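Long-range contacts in oxaloacetate acetyl hydrolase (Cryphonectria parasitica, PDB 3LYE), which belongs to the phosphoenolpyruvate phosphomutase family of TIM-barrel proteins and holds bound calcium ions in this model: residues D73-A78 with Y112-V117; E144-I149 with L184-D189. All blocks are in the same frame, centred on the assembly; numbering follows the deposited sequence.

Contact 1 (D73-A78 with Y112-V117); sequences DMRDNA and YIRSGV
R75 has CG anti to its backbone N (chi1 -177°), and S115 has OG beside its own backbone N. The rest of the R75 chain, bent at chi2, carries the guanidinium to S115. R75 NE donates to S115 OG at 2.8 Å with an N-H...O angle of 154°. The oxygen lies at the guanidinium edge, close to its plane. R75 NH1 adds a weak bond to S115 OG at 3.2 Å. S115 OG also hydrogen-bonds to H111 O and to D79 OD2 of its own chain. R75 NH1 and R114 NH1 stand 3.9 Å apart, with guanidinium planes 74° apart. D79 of the second subunit forms salt bridges with both arginines and probably offsets their repulsion.

The contact joins helix 71-82 to the end of helix 102-114 and the turn after it, on the outside of the barrel. A Schellman motif with C-prime residue G116 ends helix 102-114: V117 N returns to Y112 O and G116 N to I113 O.

Deeper in, Y112 CE1 lies 4.0 Å from R75 CA, and Y112 OH is 3.4 Å from M74 CB. That hydroxyl hydrogen-bonds to D94 O. Next to strand 91-94, A78 CB meets V117 CG2 at 3.8 Å.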
# COMPACT_ATOMS: atom_id res chain seq x y z
N ASP A 73 6.30 2.64 -4.11
CA ASP A 73 6.80 1.33 -4.49
C ASP A 73 8.21 1.04 -4.02
O ASP A 73 8.55 -0.04 -3.55
CB ASP A 73 6.76 1.19 -6.01
CG ASP A 73 5.41 1.58 -6.58
OD1 ASP A 73 4.49 0.78 -6.42
OD2 ASP A 73 5.32 2.64 -7.25
N MET A 74 9.04 2.05 -4.20
CA MET A 74 10.44 1.93 -3.80
C MET A 74 10.63 1.85 -2.31
O MET A 74 11.37 1.00 -1.83
CB MET A 74 11.24 3.07 -4.44
CG MET A 74 11.25 3.02 -5.96
SD MET A 74 12.08 1.61 -6.69
CE MET A 74 13.78 2.05 -6.31
N ARG A 75 9.95 2.71 -1.58
CA ARG A 75 10.08 2.68 -0.15
C ARG A 75 9.50 1.37 0.39
O ARG A 75 10.07 0.77 1.28
CB ARG A 75 9.37 3.86 0.50
CG ARG A 75 9.57 3.88 2.01
CD ARG A 75 8.44 4.35 2.83
NE ARG A 75 8.76 4.17 4.25
CZ ARG A 75 7.93 4.41 5.26
NH1 ARG A 75 8.28 4.19 6.54
NH2 ARG A 75 6.73 4.89 4.99
N ASP A 76 8.36 0.94 -0.14
CA ASP A 76 7.80 -0.30 0.39
C ASP A 76 8.73 -1.47 0.19
O ASP A 76 8.89 -2.30 1.09
CB ASP A 76 6.45 -0.59 -0.23
CG ASP A 76 5.33 0.23 0.41
OD1 ASP A 76 4.17 0.05 -0.00
OD2 ASP A 76 5.63 1.06 1.31
N ASN A 77 9.35 -1.59 -0.97
CA ASN A 77 10.25 -2.71 -1.20
C ASN A 77 11.50 -2.59 -0.35
O ASN A 77 11.98 -3.58 0.18
CB ASN A 77 10.58 -2.82 -2.69
CG ASN A 77 10.84 -4.24 -3.14
OD1 ASN A 77 10.23 -5.19 -2.66
ND2 ASN A 77 11.71 -4.38 -4.11
N ALA A 78 12.03 -1.39 -0.21
CA ALA A 78 13.23 -1.20 0.58
C ALA A 78 12.99 -1.43 2.06
O ALA A 78 13.81 -1.99 2.73
CB ALA A 78 13.83 0.20 0.32
N TYR A 112 13.35 6.71 3.45
CA TYR A 112 14.38 5.68 3.37
C TYR A 112 15.07 5.59 4.73
O TYR A 112 15.29 4.50 5.27
CB TYR A 112 15.39 5.95 2.26
CG TYR A 112 15.00 5.47 0.87
CD1 TYR A 112 13.66 5.36 0.48
CD2 TYR A 112 15.98 5.18 -0.04
CE1 TYR A 112 13.34 4.96 -0.81
CE2 TYR A 112 15.67 4.78 -1.31
CZ TYR A 112 14.34 4.65 -1.69
OH TYR A 112 14.04 4.26 -2.98
N ILE A 113 15.44 6.73 5.29
CA ILE A 113 16.09 6.73 6.60
C ILE A 113 15.23 6.06 7.67
O ILE A 113 15.72 5.21 8.43
CB ILE A 113 16.49 8.17 7.00
CG1 ILE A 113 17.72 8.60 6.19
CG2 ILE A 113 16.79 8.32 8.50
CD1 ILE A 113 18.05 10.07 6.30
N ARG A 114 13.97 6.47 7.74
CA ARG A 114 13.00 5.92 8.70
C ARG A 114 12.84 4.42 8.55
O ARG A 114 12.59 3.71 9.53
CB ARG A 114 11.59 6.56 8.47
CG ARG A 114 11.50 7.91 9.05
CD ARG A 114 10.31 8.72 8.58
NE ARG A 114 9.08 7.98 8.49
CZ ARG A 114 7.99 8.41 7.88
NH1 ARG A 114 6.93 7.61 7.82
NH2 ARG A 114 7.96 9.64 7.36
N SER A 115 12.94 3.97 7.30
CA SER A 115 12.78 2.56 6.96
C SER A 115 14.05 1.72 7.13
O SER A 115 14.10 0.58 6.72
CB SER A 115 12.27 2.40 5.54
OG SER A 115 10.91 2.79 5.43
N GLY A 116 15.08 2.29 7.74
CA GLY A 116 16.31 1.56 7.98
C GLY A 116 17.22 1.37 6.80
O GLY A 116 18.16 0.59 6.89
N VAL A 117 16.97 2.09 5.71
CA VAL A 117 17.83 1.96 4.55
C VAL A 117 19.17 2.63 4.87
O VAL A 117 19.24 3.66 5.52
CB VAL A 117 17.16 2.59 3.33
CG1 VAL A 117 18.06 2.52 2.12
CG2 VAL A 117 15.81 1.93 3.05

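Contact 2 (E144-I149 with L184-D189); sequences EYLVRI and LRAARD
The Y145 ring carries I149 CG1, from the next turn of its own helix, on one face. This carbon sits 3.9 Å above the ring plane, offset toward the rim. Across the contact, Y145 CE2 meets A187 CB obliquely at 4.3 Å. I149 CG1 touches the same methyl, so A187 CB is approached by both side chains. The other flat group, the R188 guanidinium, takes no part in the contact across the helices. R185 CA lies over the centre of one of its faces. At its edge, R188 NE and NH1 both bond to D189 OD1 in a side-on salt bridge. Both nitrogens reach that oxygen from the same face of the carboxylate.

The segments belong to helices 142-158 and 177-189, which flank strand 164-169 in two successive beta-alpha units of the barrel. The axes of these two helical segments approach to 9.8 Å, and their N-to-C directions differ by 34°. Y145, I149 and A187 all touch A167 of that strand.

L146 covers the flank made by A186 and A187. Its CG lies anti to the carbonyl carbon (chi1 -61°). L146 CD1 and CD2 both lie 3.9 Å from A186 CB, and L146 CD2 also comes to 3.8 Å from A187 N. Farther along, I149 CG2 comes to 4.0 Å from A187 O. No hydrogen bond crosses between the helices.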
# COMPACT_ATOMS: atom_id res chain seq x y z
N GLU A 144 20.49 22.21 -11.47
CA GLU A 144 19.27 21.47 -11.15
C GLU A 144 19.62 20.17 -10.41
O GLU A 144 18.90 19.73 -9.52
CB GLU A 144 18.49 21.13 -12.41
CG GLU A 144 17.97 22.30 -13.23
CD GLU A 144 17.20 21.81 -14.47
OE1 GLU A 144 16.01 21.47 -14.30
OE2 GLU A 144 17.77 21.72 -15.60
N TYR A 145 20.72 19.55 -10.80
CA TYR A 145 21.14 18.33 -10.13
C TYR A 145 21.56 18.63 -8.69
O TYR A 145 21.22 17.90 -7.77
CB TYR A 145 22.30 17.72 -10.87
CG TYR A 145 22.98 16.56 -10.22
CD1 TYR A 145 22.25 15.45 -9.81
CD2 TYR A 145 24.35 16.53 -10.08
CE1 TYR A 145 22.89 14.35 -9.26
CE2 TYR A 145 24.99 15.43 -9.56
CZ TYR A 145 24.26 14.35 -9.15
OH TYR A 145 24.93 13.27 -8.65
N LEU A 146 22.29 19.72 -8.49
CA LEU A 146 22.75 20.09 -7.16
C LEU A 146 21.59 20.43 -6.24
O LEU A 146 21.72 20.25 -5.04
CB LEU A 146 23.81 21.16 -7.21
CG LEU A 146 25.07 20.74 -7.95
CD1 LEU A 146 26.00 21.93 -8.10
CD2 LEU A 146 25.75 19.59 -7.26
N VAL A 147 20.47 20.90 -6.79
CA VAL A 147 19.27 21.17 -5.99
C VAL A 147 18.86 19.81 -5.37
O VAL A 147 18.49 19.73 -4.19
CB VAL A 147 18.12 21.75 -6.85
CG1 VAL A 147 16.82 21.71 -6.08
CG2 VAL A 147 18.43 23.17 -7.23
N ARG A 148 18.88 18.74 -6.17
CA ARG A 148 18.52 17.42 -5.66
C ARG A 148 19.50 16.97 -4.58
O ARG A 148 19.10 16.53 -3.48
CB ARG A 148 18.41 16.38 -6.83
CG ARG A 148 17.48 16.96 -7.95
CD ARG A 148 16.49 16.22 -8.83
NE ARG A 148 17.18 15.56 -9.85
CZ ARG A 148 16.83 15.14 -11.09
NH1 ARG A 148 15.78 15.54 -11.86
NH2 ARG A 148 17.74 14.38 -11.62
N ILE A 149 20.80 17.10 -4.84
CA ILE A 149 21.78 16.67 -3.88
C ILE A 149 21.63 17.46 -2.57
O ILE A 149 21.64 16.90 -1.48
CB ILE A 149 23.21 16.79 -4.43
CG1 ILE A 149 23.40 15.92 -5.69
CG2 ILE A 149 24.21 16.41 -3.38
CD1 ILE A 149 23.23 14.45 -5.45
N LEU A 184 30.48 15.38 -10.15
CA LEU A 184 30.76 14.59 -8.97
C LEU A 184 31.49 15.46 -7.95
O LEU A 184 31.18 15.41 -6.76
CB LEU A 184 31.54 13.34 -9.33
CG LEU A 184 30.72 12.29 -10.08
CD1 LEU A 184 31.68 11.15 -10.49
CD2 LEU A 184 29.56 11.76 -9.28
N ARG A 185 32.45 16.26 -8.40
CA ARG A 185 33.15 17.13 -7.47
C ARG A 185 32.16 18.11 -6.83
O ARG A 185 32.22 18.39 -5.62
CB ARG A 185 34.25 17.92 -8.17
CG ARG A 185 35.45 17.12 -8.46
CD ARG A 185 36.57 18.01 -8.95
NE ARG A 185 37.74 17.19 -9.22
CZ ARG A 185 38.42 17.17 -10.36
NH1 ARG A 185 39.46 16.37 -10.47
NH2 ARG A 185 38.07 17.98 -11.37
N ALA A 186 31.25 18.65 -7.63
CA ALA A 186 30.26 19.59 -7.11
C ALA A 186 29.36 18.88 -6.09
O ALA A 186 29.03 19.43 -5.05
CB ALA A 186 29.46 20.21 -8.21
N ALA A 187 28.96 17.65 -6.40
CA ALA A 187 28.10 16.88 -5.48
C ALA A 187 28.80 16.59 -4.17
O ALA A 187 28.19 16.66 -3.11
CB ALA A 187 27.63 15.60 -6.14
N ARG A 188 30.07 16.26 -4.25
CA ARG A 188 30.88 16.02 -3.07
C ARG A 188 30.86 17.31 -2.19
O ARG A 188 30.67 17.25 -0.97
CB ARG A 188 32.32 15.73 -3.50
CG ARG A 188 33.35 15.58 -2.36
CD ARG A 188 34.77 15.71 -2.95
NE ARG A 188 34.88 17.09 -3.45
CZ ARG A 188 35.70 17.54 -4.40
NH1 ARG A 188 35.62 18.83 -4.72
NH2 ARG A 188 36.58 16.76 -5.03
N ASP A 189 31.05 18.48 -2.82
CA ASP A 189 31.06 19.73 -2.06
C ASP A 189 29.74 19.99 -1.39
O ASP A 189 29.68 20.59 -0.31
CB ASP A 189 31.48 20.90 -2.93
CG ASP A 189 32.95 20.89 -3.21
OD1 ASP A 189 33.73 20.02 -2.70
OD2 ASP A 189 33.32 21.79 -3.98

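How the contacts relate
Contact 1 and contact 2 each pair two helices on the outside of the same barrel. Their centres are about 23 Å apart, and their nearest atoms about 11 Å, so they do not touch. Contact 1 lies next to strand 91-94, contact 2 next to strand 164-169, and strand 119-122 runs between these two in the sheet. Contact 1 is nearer the metal: the M74 side chain is about 6 Å from a bound calcium ion and touches D94 and D96, which bind calcium. In contact 2 the Y145 side chain is about 13 Å from a calcium ion. Contact 1 also reaches the second subunit through its arginines.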